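Local coordinates for protein beta sliding clamp (Bartonella birtlesii LL-WM9, PDB 6DEG) that probably forms a ring-shaped head-to-tail homodimer around DNA, tethering DNA polymerases and other proteins to it and conferring processivity, at residues V13-F18 and S93-S98; F19-R24 and V61-T66; L140-L145 and G227-E232; N166-H171 and L180-T185; H188-V193 and Q260-L265. All coordinates share one frame; numbering follows the deposited sequence.

Interaction 1: V13-F18 and S93-S98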
# COMPACT_ATOMS: atom_id res chain seq x y z
N VAL B 13 -11.89 3.51 28.40
CA VAL B 13 -11.68 2.32 27.59
C VAL B 13 -10.20 2.15 27.31
O VAL B 13 -9.43 3.12 27.30
CB VAL B 13 -12.49 2.38 26.28
CG1 VAL B 13 -13.96 2.64 26.57
CG2 VAL B 13 -11.92 3.46 25.37
N ASP B 14 -9.80 0.90 27.09
CA ASP B 14 -8.46 0.63 26.59
C ASP B 14 -8.37 1.08 25.14
O ASP B 14 -9.26 0.81 24.33
CB ASP B 14 -8.15 -0.86 26.70
CG ASP B 14 -6.72 -1.19 26.29
OD1 ASP B 14 -5.95 -0.26 25.96
OD2 ASP B 14 -6.37 -2.39 26.31
N ARG B 15 -7.28 1.77 24.80
CA ARG B 15 -7.15 2.37 23.48
C ARG B 15 -7.08 1.30 22.39
O ARG B 15 -7.81 1.35 21.40
CB ARG B 15 -5.92 3.27 23.43
CG ARG B 15 -5.57 3.78 22.04
CD ARG B 15 -4.37 3.03 21.49
NE ARG B 15 -4.13 3.34 20.08
CZ ARG B 15 -3.76 2.44 19.18
NH1 ARG B 15 -3.56 2.80 17.92
NH2 ARG B 15 -3.61 1.17 19.53
N SER B 16 -6.19 0.31 22.57
CA SER B 16 -6.01 -0.71 21.54
C SER B 16 -7.27 -1.54 21.36
O SER B 16 -7.71 -1.79 20.23
CB SER B 16 -4.82 -1.59 21.90
OG SER B 16 -4.87 -1.96 23.26
N GLN B 17 -7.87 -1.99 22.46
CA GLN B 17 -9.13 -2.73 22.36
C GLN B 17 -10.22 -1.87 21.75
O GLN B 17 -11.14 -2.39 21.11
CB GLN B 17 -9.56 -3.23 23.74
N PHE B 18 -10.13 -0.55 21.94
CA PHE B 18 -11.07 0.36 21.32
C PHE B 18 -10.72 0.64 19.86
O PHE B 18 -11.61 0.87 19.05
CB PHE B 18 -11.13 1.67 22.10
CG PHE B 18 -12.20 2.58 21.64
CD1 PHE B 18 -13.47 2.11 21.42
CD2 PHE B 18 -11.93 3.92 21.42
CE1 PHE B 18 -14.47 2.95 20.99
CE2 PHE B 18 -12.92 4.77 21.00
CZ PHE B 18 -14.19 4.29 20.78
N SER B 93 -2.96 2.77 26.23
CA SER B 93 -3.40 3.85 27.09
C SER B 93 -4.90 3.71 27.37
O SER B 93 -5.60 2.89 26.79
CB SER B 93 -3.11 5.20 26.44
OG SER B 93 -3.89 5.39 25.27
N GLU B 94 -5.38 4.55 28.28
CA GLU B 94 -6.79 4.60 28.62
C GLU B 94 -7.34 5.95 28.20
O GLU B 94 -6.72 6.99 28.46
CB GLU B 94 -7.01 4.36 30.12
CG GLU B 94 -6.87 2.90 30.52
CD GLU B 94 -7.69 2.55 31.74
OE1 GLU B 94 -7.91 3.45 32.59
OE2 GLU B 94 -8.12 1.39 31.85
N ILE B 95 -8.50 5.93 27.54
CA ILE B 95 -9.11 7.13 26.99
C ILE B 95 -10.40 7.41 27.75
O ILE B 95 -11.14 6.48 28.09
CB ILE B 95 -9.37 6.96 25.48
CG1 ILE B 95 -8.15 6.35 24.80
CG2 ILE B 95 -9.71 8.30 24.86
CD1 ILE B 95 -8.39 5.90 23.39
N VAL B 96 -10.66 8.69 28.01
CA VAL B 96 -11.82 9.13 28.77
C VAL B 96 -12.69 9.97 27.84
O VAL B 96 -12.23 10.98 27.30
CB VAL B 96 -11.42 9.93 30.02
CG1 VAL B 96 -12.66 10.48 30.71
CG2 VAL B 96 -10.62 9.05 30.96
N LEU B 97 -13.94 9.54 27.67
CA LEU B 97 -14.85 10.08 26.67
C LEU B 97 -16.08 10.66 27.37
O LEU B 97 -16.79 9.92 28.06
CB LEU B 97 -15.24 8.99 25.68
CG LEU B 97 -14.03 8.19 25.16
CD1 LEU B 97 -13.94 6.83 25.82
CD2 LEU B 97 -14.06 8.05 23.65
N SER B 98 -16.34 11.95 27.17
CA SER B 98 -17.28 12.67 28.01
C SER B 98 -18.21 13.56 27.20
O SER B 98 -17.85 14.04 26.12
CB SER B 98 -16.55 13.55 29.04
OG SER B 98 -15.43 12.87 29.58
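V13 and L97 meet with their side chains crossed at about a right angle: CG2 of V13 lies 4.0 Å from CD1 of L97. With CG1 anti to the carbonyl carbon (chi1 -54°), CG2 is left between the backbone N and the carbonyl carbon of V13, which also brings it alongside CB of I95. R15 meets segment 93-98 with the root of its side chain. Its CB lies 3.6 Å from CD1 of I95 and also beside OG of S93, so the aliphatic root makes the contact, while a bend at chi2 (-104°) leads the guanidinium away to the carbonyl oxygens of V86 and R87. F18 adds a looser touch, its CE2 reaching CD2 of L97 at an oblique angle to the ring.

The backbone evidence defines a strand-to-helix junction in the N-terminal domain of the clamp. V13 and I95 form an antiparallel hydrogen-bonded pair, V13 N to I95 O at 3.1 Å and I95 N to V13 O at 3.0 Å. D14 and E94 follow as a non-hydrogen-bonded pair whose side chains leave the sheet on the face opposite V13 and I95. One step further, R15 N donates to S93 O over 2.8 Å, although R15 already belongs to helix 15-26. D14 is the N-cap of that helix: its carboxylate accepts weakly from S16 N through OD1. The hydroxyl of S93 has its polar partner in the carbonyl oxygen of P90.

Interaction 2: F19-R24 and V61-T66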
# COMPACT_ATOMS: atom_id res chain seq x y z
N PHE B 19 -9.42 0.64 19.54
CA PHE B 19 -9.01 0.76 18.14
C PHE B 19 -9.42 -0.47 17.35
O PHE B 19 -9.87 -0.36 16.20
CB PHE B 19 -7.51 0.97 18.07
CG PHE B 19 -7.00 1.23 16.68
CD1 PHE B 19 -7.46 2.32 15.96
CD2 PHE B 19 -6.07 0.40 16.11
CE1 PHE B 19 -7.00 2.57 14.69
CE2 PHE B 19 -5.60 0.64 14.83
CZ PHE B 19 -6.06 1.73 14.13
N LYS B 20 -9.24 -1.66 17.94
CA LYS B 20 -9.72 -2.89 17.31
C LYS B 20 -11.23 -2.85 17.14
O LYS B 20 -11.75 -3.10 16.04
CB LYS B 20 -9.31 -4.10 18.15
N SER B 21 -11.96 -2.54 18.21
CA SER B 21 -13.41 -2.43 18.13
C SER B 21 -13.85 -1.42 17.09
O SER B 21 -14.96 -1.53 16.57
CB SER B 21 -13.98 -2.05 19.50
OG SER B 21 -13.73 -3.06 20.46
N LEU B 22 -12.99 -0.46 16.76
CA LEU B 22 -13.37 0.63 15.88
C LEU B 22 -13.08 0.33 14.42
O LEU B 22 -13.76 0.87 13.54
CB LEU B 22 -12.62 1.90 16.28
CG LEU B 22 -13.33 3.22 15.99
CD1 LEU B 22 -14.63 3.28 16.75
CD2 LEU B 22 -12.42 4.38 16.37
N GLY B 23 -12.09 -0.52 14.13
CA GLY B 23 -11.82 -0.90 12.76
C GLY B 23 -12.88 -1.80 12.15
O GLY B 23 -12.97 -1.87 10.92
N ARG B 24 -13.67 -2.49 12.97
CA ARG B 24 -14.71 -3.36 12.44
C ARG B 24 -15.83 -2.54 11.80
O ARG B 24 -16.26 -2.83 10.67
CB ARG B 24 -15.27 -4.26 13.54
CG ARG B 24 -14.31 -5.35 13.99
CD ARG B 24 -14.93 -6.21 15.08
NE ARG B 24 -14.10 -7.36 15.41
CZ ARG B 24 -13.54 -7.56 16.60
NH1 ARG B 24 -13.73 -6.68 17.57
NH2 ARG B 24 -12.80 -8.63 16.81
N VAL B 61 -23.35 -2.43 10.81
CA VAL B 61 -22.49 -3.24 11.66
C VAL B 61 -22.60 -2.72 13.09
O VAL B 61 -22.57 -1.50 13.32
CB VAL B 61 -21.02 -3.21 11.20
CG1 VAL B 61 -20.21 -4.23 11.97
CG2 VAL B 61 -20.93 -3.49 9.72
N THR B 62 -22.71 -3.63 14.05
CA THR B 62 -22.61 -3.28 15.45
C THR B 62 -21.64 -4.25 16.11
O THR B 62 -21.67 -5.45 15.85
CB THR B 62 -23.97 -3.33 16.18
OG1 THR B 62 -24.24 -4.68 16.59
CG2 THR B 62 -25.08 -2.83 15.28
N GLU B 63 -20.78 -3.71 16.98
CA GLU B 63 -19.83 -4.52 17.72
C GLU B 63 -19.78 -4.05 19.16
O GLU B 63 -19.75 -2.84 19.43
CB GLU B 63 -18.44 -4.45 17.07
CG GLU B 63 -17.55 -5.63 17.42
CD GLU B 63 -16.44 -5.23 18.36
OE1 GLU B 63 -16.14 -4.03 18.43
OE2 GLU B 63 -15.86 -6.12 19.02
N SER B 64 -19.79 -5.00 20.09
CA SER B 64 -19.83 -4.72 21.51
C SER B 64 -18.66 -5.37 22.23
O SER B 64 -18.31 -6.53 21.97
CB SER B 64 -21.14 -5.20 22.13
OG SER B 64 -22.25 -4.80 21.34
N PHE B 65 -18.04 -4.62 23.14
CA PHE B 65 -17.00 -5.14 24.02
C PHE B 65 -17.28 -4.71 25.45
O PHE B 65 -17.86 -3.65 25.69
CB PHE B 65 -15.59 -4.70 23.58
CG PHE B 65 -15.40 -3.20 23.49
CD1 PHE B 65 -16.04 -2.46 22.51
CD2 PHE B 65 -14.53 -2.55 24.35
CE1 PHE B 65 -15.85 -1.09 22.42
CE2 PHE B 65 -14.34 -1.19 24.26
CZ PHE B 65 -15.00 -0.46 23.30
N THR B 66 -16.87 -5.55 26.40
CA THR B 66 -17.18 -5.34 27.80
C THR B 66 -16.23 -4.30 28.38
O THR B 66 -15.01 -4.41 28.23
CB THR B 66 -17.05 -6.65 28.57
OG1 THR B 66 -15.87 -7.34 28.16
CG2 THR B 66 -18.25 -7.55 28.32
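S21 lays its hydroxyl over one face of the F65 ring, with OG 3.2 Å above the ring plane and displaced toward the rim on the CD1 side. CB of S21 follows behind it, near CE1 of the same ring. The hydroxyl's hydrogen-bond partner is not on the strand: S21 OG pairs with the carbonyl oxygen of Q17, one turn earlier in the helix. CG of F65 sits between its backbone N and carbonyl carbon (chi1 57°), which places the ring beside S21; chi2 (-69°) sets the turn of its face.

E63 stands between S21 and R24. Its chain is bent beyond CG, bringing the carboxylate against the helix, and OE2 forms a salt bridge with NH1 of R24 at 2.6 Å. The two planar groups are turned 46° from each other, so the pairing is not a flat, two-pronged one. CD of R24 also packs on CG of E63 at 3.6 Å, the two side chains crossing at a slant.

These contacts seat helix 15-26 on strand 59-66 within the N-terminal domain, in the helices-against-sheet architecture of DNA clamps. The short axes run nearly antiparallel and approach to 8.6 Å. CB atoms of S21, R24, V61, E63 and F65 all point across this gap. At the R24 end V61 makes a loose contact, its CG1 4.4 Å from the carbonyl oxygen of R24. The second arm of the R24 guanidinium, NH2, makes a salt bridge with E224, linking the helix to a residue of the central domain.

Interaction 3: L140-L145 and G227-E232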
# COMPACT_ATOMS: atom_id res chain seq x y z
N LEU B 140 -23.91 -21.58 11.60
CA LEU B 140 -22.88 -22.07 10.69
C LEU B 140 -21.51 -21.72 11.25
O LEU B 140 -21.34 -20.66 11.85
CB LEU B 140 -23.07 -21.45 9.29
CG LEU B 140 -22.38 -22.08 8.08
CD1 LEU B 140 -22.77 -21.31 6.83
CD2 LEU B 140 -20.87 -22.10 8.24
N SER B 141 -20.55 -22.63 11.08
CA SER B 141 -19.20 -22.38 11.55
C SER B 141 -18.58 -21.21 10.79
O SER B 141 -18.77 -21.07 9.58
CB SER B 141 -18.34 -23.64 11.37
OG SER B 141 -16.96 -23.32 11.32
N ALA B 142 -17.83 -20.38 11.51
CA ALA B 142 -17.27 -19.18 10.91
C ALA B 142 -16.32 -19.52 9.77
O ALA B 142 -16.28 -18.82 8.75
CB ALA B 142 -16.56 -18.33 11.96
N SER B 143 -15.54 -20.59 9.92
CA SER B 143 -14.61 -20.98 8.87
C SER B 143 -15.35 -21.45 7.62
O SER B 143 -15.02 -21.06 6.50
CB SER B 143 -13.67 -22.07 9.37
OG SER B 143 -13.13 -21.73 10.63
N LYS B 144 -16.35 -22.32 7.81
CA LYS B 144 -17.08 -22.84 6.66
C LYS B 144 -17.80 -21.73 5.91
O LYS B 144 -17.87 -21.75 4.68
CB LYS B 144 -18.07 -23.92 7.12
CG LYS B 144 -17.56 -25.34 6.93
CD LYS B 144 -17.48 -25.71 5.46
CE LYS B 144 -18.56 -26.70 5.09
NZ LYS B 144 -18.34 -27.33 3.76
N LEU B 145 -18.33 -20.75 6.64
CA LEU B 145 -19.04 -19.65 5.99
C LEU B 145 -18.11 -18.86 5.07
O LEU B 145 -18.39 -18.71 3.88
CB LEU B 145 -19.67 -18.76 7.06
CG LEU B 145 -20.93 -17.95 6.74
CD1 LEU B 145 -21.49 -17.33 8.02
CD2 LEU B 145 -20.68 -16.87 5.72
N GLY B 227 -15.71 -19.40 15.03
CA GLY B 227 -16.81 -19.60 15.94
C GLY B 227 -18.05 -20.04 15.20
O GLY B 227 -17.98 -20.51 14.07
N ASP B 228 -19.18 -19.88 15.87
CA ASP B 228 -20.48 -20.17 15.29
C ASP B 228 -21.16 -18.85 14.92
O ASP B 228 -21.11 -17.89 15.68
CB ASP B 228 -21.35 -20.97 16.25
CG ASP B 228 -21.02 -22.46 16.24
OD1 ASP B 228 -20.31 -22.90 15.32
OD2 ASP B 228 -21.48 -23.17 17.16
N VAL B 229 -21.78 -18.82 13.74
CA VAL B 229 -22.38 -17.60 13.20
C VAL B 229 -23.89 -17.81 13.10
O VAL B 229 -24.35 -18.76 12.47
CB VAL B 229 -21.79 -17.25 11.82
CG1 VAL B 229 -22.26 -15.87 11.38
CG2 VAL B 229 -20.28 -17.32 11.86
N CYS B 230 -24.65 -16.91 13.72
CA CYS B 230 -26.10 -16.98 13.71
C CYS B 230 -26.63 -16.20 12.53
O CYS B 230 -26.55 -14.97 12.50
CB CYS B 230 -26.70 -16.44 15.01
SG CYS B 230 -28.48 -16.18 14.90
N ILE B 231 -27.18 -16.91 11.55
CA ILE B 231 -27.80 -16.30 10.38
C ILE B 231 -29.30 -16.23 10.62
O ILE B 231 -29.95 -17.25 10.84
CB ILE B 231 -27.48 -17.10 9.11
CG1 ILE B 231 -25.97 -17.24 8.92
CG2 ILE B 231 -28.11 -16.44 7.90
CD1 ILE B 231 -25.41 -18.55 9.42
N GLU B 232 -29.84 -15.01 10.59
CA GLU B 232 -31.27 -14.78 10.75
C GLU B 232 -31.76 -14.08 9.50
O GLU B 232 -31.23 -13.02 9.12
CB GLU B 232 -31.56 -13.92 11.99
CG GLU B 232 -31.41 -14.62 13.33
CD GLU B 232 -31.47 -13.65 14.49
OE1 GLU B 232 -30.53 -13.62 15.31
OE2 GLU B 232 -32.46 -12.90 14.58
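G227 O accepts from A142 N at 2.6 Å, the shortest polar bond between the two segments, with an N-H...O angle of 154°. CA of S141 approaches the same oxygen in a CA-H...O contact. Next along the strands, L140 and V229 form an antiparallel hydrogen-bonded pair: V229 N reaches L140 O at 2.7 Å and L140 N reaches V229 O at 3.0 Å. S141 and D228 form the non-hydrogen-bonded pair between these exchanges.

On the face carrying L140 and V229, the side chains interlock. V229 uses both branches: CG1 lies 3.7 Å from CD1 of L145, whose side chain crosses it at about a right angle, while CG2 packs against CA and CB of A142. With CG1 anti to the backbone N (chi1 -171°), the valine splits its methyls between the two helical residues. CD1 of I231 reaches CB of L140 at 3.7 Å and, more loosely, CD1 of L145.

S141 is the N-cap of the following helix; its OG accepts a weak bond from S143 N, which also donates to OD1 of D226. The contact thus lies where strand 136-141, an outermost strand of its sheet, turns into helix 142-150 of the central domain, with strand 228-233 alongside and strand 237-241 packed on I231 from the next position.

Interaction 4: N166-H171 and L180-T185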
# COMPACT_ATOMS: atom_id res chain seq x y z
N ASN B 166 -23.45 -7.09 -8.80
CA ASN B 166 -24.83 -7.19 -8.36
C ASN B 166 -24.94 -7.98 -7.05
O ASN B 166 -25.00 -7.39 -5.98
CB ASN B 166 -25.69 -7.85 -9.44
N GLY B 167 -24.97 -9.30 -7.15
CA GLY B 167 -25.09 -10.11 -5.96
C GLY B 167 -24.97 -11.58 -6.27
O GLY B 167 -24.75 -11.99 -7.41
N ILE B 168 -25.11 -12.40 -5.21
CA ILE B 168 -25.05 -13.85 -5.32
C ILE B 168 -26.30 -14.48 -4.71
O ILE B 168 -26.86 -13.96 -3.73
CB ILE B 168 -23.77 -14.42 -4.67
CG1 ILE B 168 -23.89 -14.49 -3.15
CG2 ILE B 168 -22.56 -13.57 -5.03
CD1 ILE B 168 -23.16 -15.67 -2.57
N TYR B 169 -26.76 -15.58 -5.31
CA TYR B 169 -28.02 -16.24 -4.96
C TYR B 169 -27.82 -17.21 -3.79
O TYR B 169 -26.96 -18.09 -3.85
CB TYR B 169 -28.57 -16.98 -6.17
CG TYR B 169 -29.96 -17.56 -5.98
CD1 TYR B 169 -30.82 -17.05 -5.03
CD2 TYR B 169 -30.39 -18.62 -6.76
CE1 TYR B 169 -32.08 -17.59 -4.86
CE2 TYR B 169 -31.65 -19.17 -6.60
CZ TYR B 169 -32.49 -18.65 -5.64
OH TYR B 169 -33.75 -19.18 -5.47
N PHE B 170 -28.64 -17.06 -2.76
CA PHE B 170 -28.56 -17.84 -1.52
C PHE B 170 -29.80 -18.71 -1.39
O PHE B 170 -30.90 -18.20 -1.17
CB PHE B 170 -28.43 -16.89 -0.33
CG PHE B 170 -28.10 -17.58 0.96
CD1 PHE B 170 -27.18 -18.61 1.00
CD2 PHE B 170 -28.69 -17.18 2.15
CE1 PHE B 170 -26.86 -19.22 2.19
CE2 PHE B 170 -28.38 -17.80 3.34
CZ PHE B 170 -27.46 -18.82 3.36
N HIS B 171 -29.63 -20.03 -1.51
CA HIS B 171 -30.78 -20.93 -1.49
C HIS B 171 -30.32 -22.33 -1.11
O HIS B 171 -29.12 -22.61 -0.98
CB HIS B 171 -31.47 -20.95 -2.85
CG HIS B 171 -30.65 -21.59 -3.92
ND1 HIS B 171 -29.72 -20.89 -4.66
CD2 HIS B 171 -30.60 -22.87 -4.36
CE1 HIS B 171 -29.14 -21.71 -5.52
NE2 HIS B 171 -29.66 -22.91 -5.36
N LEU B 180 -27.14 -26.73 1.18
CA LEU B 180 -27.08 -25.28 1.15
C LEU B 180 -26.12 -24.86 0.04
O LEU B 180 -24.96 -25.28 0.02
CB LEU B 180 -26.62 -24.76 2.51
CG LEU B 180 -26.37 -23.26 2.63
CD1 LEU B 180 -27.49 -22.50 1.93
CD2 LEU B 180 -26.31 -22.87 4.09
N ARG B 181 -26.61 -24.05 -0.89
CA ARG B 181 -25.89 -23.76 -2.12
C ARG B 181 -25.75 -22.26 -2.32
O ARG B 181 -26.69 -21.51 -2.06
CB ARG B 181 -26.60 -24.39 -3.32
CG ARG B 181 -26.06 -23.93 -4.66
CD ARG B 181 -26.70 -24.70 -5.76
NE ARG B 181 -26.51 -26.13 -5.58
CZ ARG B 181 -27.13 -27.07 -6.30
NH1 ARG B 181 -27.98 -26.71 -7.25
NH2 ARG B 181 -26.89 -28.35 -6.06
N LEU B 182 -24.57 -21.85 -2.78
CA LEU B 182 -24.33 -20.48 -3.21
C LEU B 182 -24.05 -20.46 -4.70
O LEU B 182 -23.32 -21.32 -5.21
CB LEU B 182 -23.15 -19.87 -2.46
CG LEU B 182 -23.41 -19.48 -1.01
CD1 LEU B 182 -22.16 -18.90 -0.38
CD2 LEU B 182 -24.53 -18.48 -0.98
N VAL B 183 -24.63 -19.49 -5.40
CA VAL B 183 -24.49 -19.38 -6.85
C VAL B 183 -24.25 -17.92 -7.22
O VAL B 183 -25.00 -17.04 -6.79
CB VAL B 183 -25.72 -19.92 -7.59
CG1 VAL B 183 -25.61 -19.66 -9.08
CG2 VAL B 183 -25.91 -21.40 -7.31
N ALA B 184 -23.21 -17.67 -8.01
CA ALA B 184 -22.98 -16.39 -8.66
C ALA B 184 -22.57 -16.65 -10.10
O ALA B 184 -21.72 -17.51 -10.35
CB ALA B 184 -21.91 -15.56 -7.96
N THR B 185 -23.15 -15.91 -11.04
CA THR B 185 -22.86 -16.17 -12.44
C THR B 185 -22.93 -14.88 -13.24
O THR B 185 -23.56 -13.90 -12.85
CB THR B 185 -23.83 -17.19 -13.04
OG1 THR B 185 -23.70 -17.19 -14.47
CG2 THR B 185 -25.26 -16.87 -12.67
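The beta hairpin of strands 167-174 and 178-186, in the central domain of the clamp, is held here by an antiparallel pairing whose short axes lie 4.7 Å apart at closest approach. Y169 and V183 make one hydrogen-bonded pair, with Y169 N to V183 O at 2.7 Å and V183 N returning the bond to Y169 O. H171 and R181 make the other: R181 N to H171 O is 2.9 Å, whereas H171 N to R181 O is longer and weak. F170 and L182 form the non-hydrogen-bonded pair between them.

The two faces differ in character. On the side of F170 and L182 the contact is apolar. CD2 of L182 sits between two groups, 3.3 Å from CD1 of F170 and 3.5 Å from CD1 of I168, while CD1 of L180 meets the far part of the F170 ring at CE1, obliquely. CG2 of I168 packs on CB of A184.

On the other face H171 and R181 run side by side in the same direction. CG of H171 stands between its backbone N and carbonyl carbon (chi1 68°), which lays the imidazole along the arginine's aliphatic chain, its plane 86° from that of the guanidinium. Both polar ends converge on Y259, whose hydroxyl is hydrogen-bonded to H171 NE2 and R181 NH1; R181 NE also forms a salt bridge with D194. At the edge of the imidazole, near its plane, CG2 of V183 lies 3.7 Å from CE1 of H171.

Interaction 5: H188-V193 and Q260-L265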
# COMPACT_ATOMS: atom_id res chain seq x y z
N HIS B 188 -22.85 -17.05 -18.73
CA HIS B 188 -22.39 -18.43 -18.65
C HIS B 188 -21.27 -18.63 -17.64
O HIS B 188 -21.18 -19.70 -17.03
CB HIS B 188 -21.95 -18.95 -20.02
CG HIS B 188 -22.27 -20.39 -20.24
ND1 HIS B 188 -23.12 -20.83 -21.23
CD2 HIS B 188 -21.86 -21.50 -19.58
CE1 HIS B 188 -23.22 -22.14 -21.17
NE2 HIS B 188 -22.47 -22.58 -20.18
N ARG B 189 -20.41 -17.63 -17.46
CA ARG B 189 -19.42 -17.69 -16.38
C ARG B 189 -20.17 -17.79 -15.05
O ARG B 189 -21.05 -16.98 -14.77
CB ARG B 189 -18.54 -16.43 -16.44
CG ARG B 189 -17.70 -16.14 -15.20
CD ARG B 189 -16.98 -17.36 -14.69
NE ARG B 189 -16.33 -17.11 -13.41
CZ ARG B 189 -15.54 -17.98 -12.78
NH1 ARG B 189 -14.99 -17.65 -11.63
NH2 ARG B 189 -15.32 -19.17 -13.31
N LEU B 190 -19.80 -18.78 -14.24
CA LEU B 190 -20.61 -19.12 -13.07
C LEU B 190 -19.73 -19.70 -11.97
O LEU B 190 -18.65 -20.24 -12.22
CB LEU B 190 -21.72 -20.11 -13.46
CG LEU B 190 -22.74 -20.58 -12.42
CD1 LEU B 190 -24.09 -20.75 -13.08
CD2 LEU B 190 -22.30 -21.89 -11.78
N ALA B 191 -20.23 -19.60 -10.73
CA ALA B 191 -19.59 -20.20 -9.56
C ALA B 191 -20.66 -20.79 -8.65
O ALA B 191 -21.60 -20.09 -8.27
CB ALA B 191 -18.75 -19.17 -8.79
N GLN B 192 -20.51 -22.07 -8.29
CA GLN B 192 -21.47 -22.79 -7.46
C GLN B 192 -20.75 -23.56 -6.38
O GLN B 192 -19.76 -24.24 -6.66
CB GLN B 192 -22.31 -23.77 -8.29
CG GLN B 192 -22.80 -24.95 -7.46
CD GLN B 192 -23.73 -25.87 -8.20
OE1 GLN B 192 -24.59 -25.42 -8.97
NE2 GLN B 192 -23.59 -27.16 -7.97
N VAL B 193 -21.23 -23.46 -5.14
CA VAL B 193 -20.65 -24.20 -4.01
C VAL B 193 -21.78 -24.74 -3.14
O VAL B 193 -22.72 -24.00 -2.81
CB VAL B 193 -19.68 -23.32 -3.19
CG1 VAL B 193 -20.31 -21.98 -2.84
CG2 VAL B 193 -19.23 -24.05 -1.93
N GLN B 260 -29.07 -23.76 -13.76
CA GLN B 260 -28.81 -25.10 -14.28
C GLN B 260 -28.82 -25.11 -15.80
O GLN B 260 -28.22 -26.00 -16.41
CB GLN B 260 -29.85 -26.09 -13.74
N ARG B 261 -29.46 -24.12 -16.42
CA ARG B 261 -29.38 -23.94 -17.86
C ARG B 261 -27.97 -23.55 -18.28
O ARG B 261 -27.56 -23.85 -19.41
CB ARG B 261 -30.37 -22.87 -18.30
CG ARG B 261 -31.78 -23.15 -17.85
CD ARG B 261 -32.61 -23.67 -18.99
NE ARG B 261 -33.33 -22.59 -19.66
CZ ARG B 261 -34.47 -22.07 -19.23
NH1 ARG B 261 -35.00 -22.47 -18.08
NH2 ARG B 261 -35.05 -21.10 -19.92
N VAL B 262 -27.24 -22.87 -17.40
CA VAL B 262 -25.93 -22.33 -17.75
C VAL B 262 -24.82 -23.37 -17.61
O VAL B 262 -23.79 -23.28 -18.28
CB VAL B 262 -25.70 -21.08 -16.88
CG1 VAL B 262 -24.22 -20.77 -16.71
CG2 VAL B 262 -26.47 -19.90 -17.44
N ILE B 263 -25.02 -24.38 -16.78
CA ILE B 263 -23.98 -25.38 -16.53
C ILE B 263 -23.97 -26.38 -17.69
O ILE B 263 -25.03 -26.90 -18.05
CB ILE B 263 -24.21 -26.07 -15.20
CG1 ILE B 263 -24.23 -25.02 -14.08
CG2 ILE B 263 -23.14 -27.11 -14.94
CD1 ILE B 263 -24.36 -25.60 -12.71
N PRO B 264 -22.81 -26.67 -18.29
CA PRO B 264 -22.77 -27.65 -19.39
C PRO B 264 -23.12 -29.05 -18.91
O PRO B 264 -22.76 -29.47 -17.81
CB PRO B 264 -21.32 -27.58 -19.88
CG PRO B 264 -20.73 -26.35 -19.26
CD PRO B 264 -21.47 -26.13 -17.98
N LEU B 265 -23.79 -29.79 -19.78
CA LEU B 265 -24.31 -31.12 -19.45
C LEU B 265 -23.41 -32.24 -19.94
O LEU B 265 -23.02 -33.12 -19.16
CB LEU B 265 -25.72 -31.29 -20.02
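H188 and V262 bring the two backbones closest, their CA atoms 5.3 Å apart, where the turn leading into strand 189-196 passes a loop that leaves a short 3-10 segment at 260-261. From there the strand diverges from the loop, and side chains make the remaining contacts. On the strand, L190 and Q192 direct their CB atoms at the loop, while R189, just before L190, points away.

V262 is the main partner. The side chains of H188 and V262 point in opposite senses as they pass, and CG1 of V262 lies over one face of the imidazole, 4.2 Å from its centroid and 28° off the ring normal, a CH-pi contact. CG of P264 comes to the edge of the same ring, near its plane, 4.3 Å from NE2 of H188.

The valine methyl has a second neighbour in CD1 of L190, 3.6 Å from V262 CG1. It reaches both because CG1 is anti to the backbone N of V262 (chi1 156°), placing it on the strand side of the loop.

This is a junction between domains: the strand belongs to the central domain, while the loop leads on to strand 269-274 of the C-terminal domain. Strand 372-376 of that domain adds backbone bonds to L190 and Q192 through V375 and L373, so the chain bridges the two domains here by sheet pairing as well as by the loop.

Further along, I263 sends CG1 to CD2 of L190 at 4.3 Å. The I263 side chain crosses that of Q192 at about a right angle, CD1 lying 3.8 Å from OE1 of Q192.

How the interactions relate
Interactions 1 and 2 belong to the N-terminal domain, 3 and 4 to the central domain, and 5 to its junction with the C-terminal domain. Along the chain, interaction 2 falls between the segments of 1, and 4 between those of 3, while the segments of 3 and 5 alternate. Interactions 1 and 2 share helix 15-26, have centres 12 Å apart and touch where F18 CD1 meets F65 CZ at 3.5 Å. Interactions 2 and 3, about 19 Å between centres, reach the same sheet, which joins the N-terminal and central domains. Interactions 4 and 5, centres about 11 Å apart, use adjacent strands 178-186 and 189-196. Interactions 1 and 5, centres about 51 Å apart, lie on opposite sides of the chain's centre.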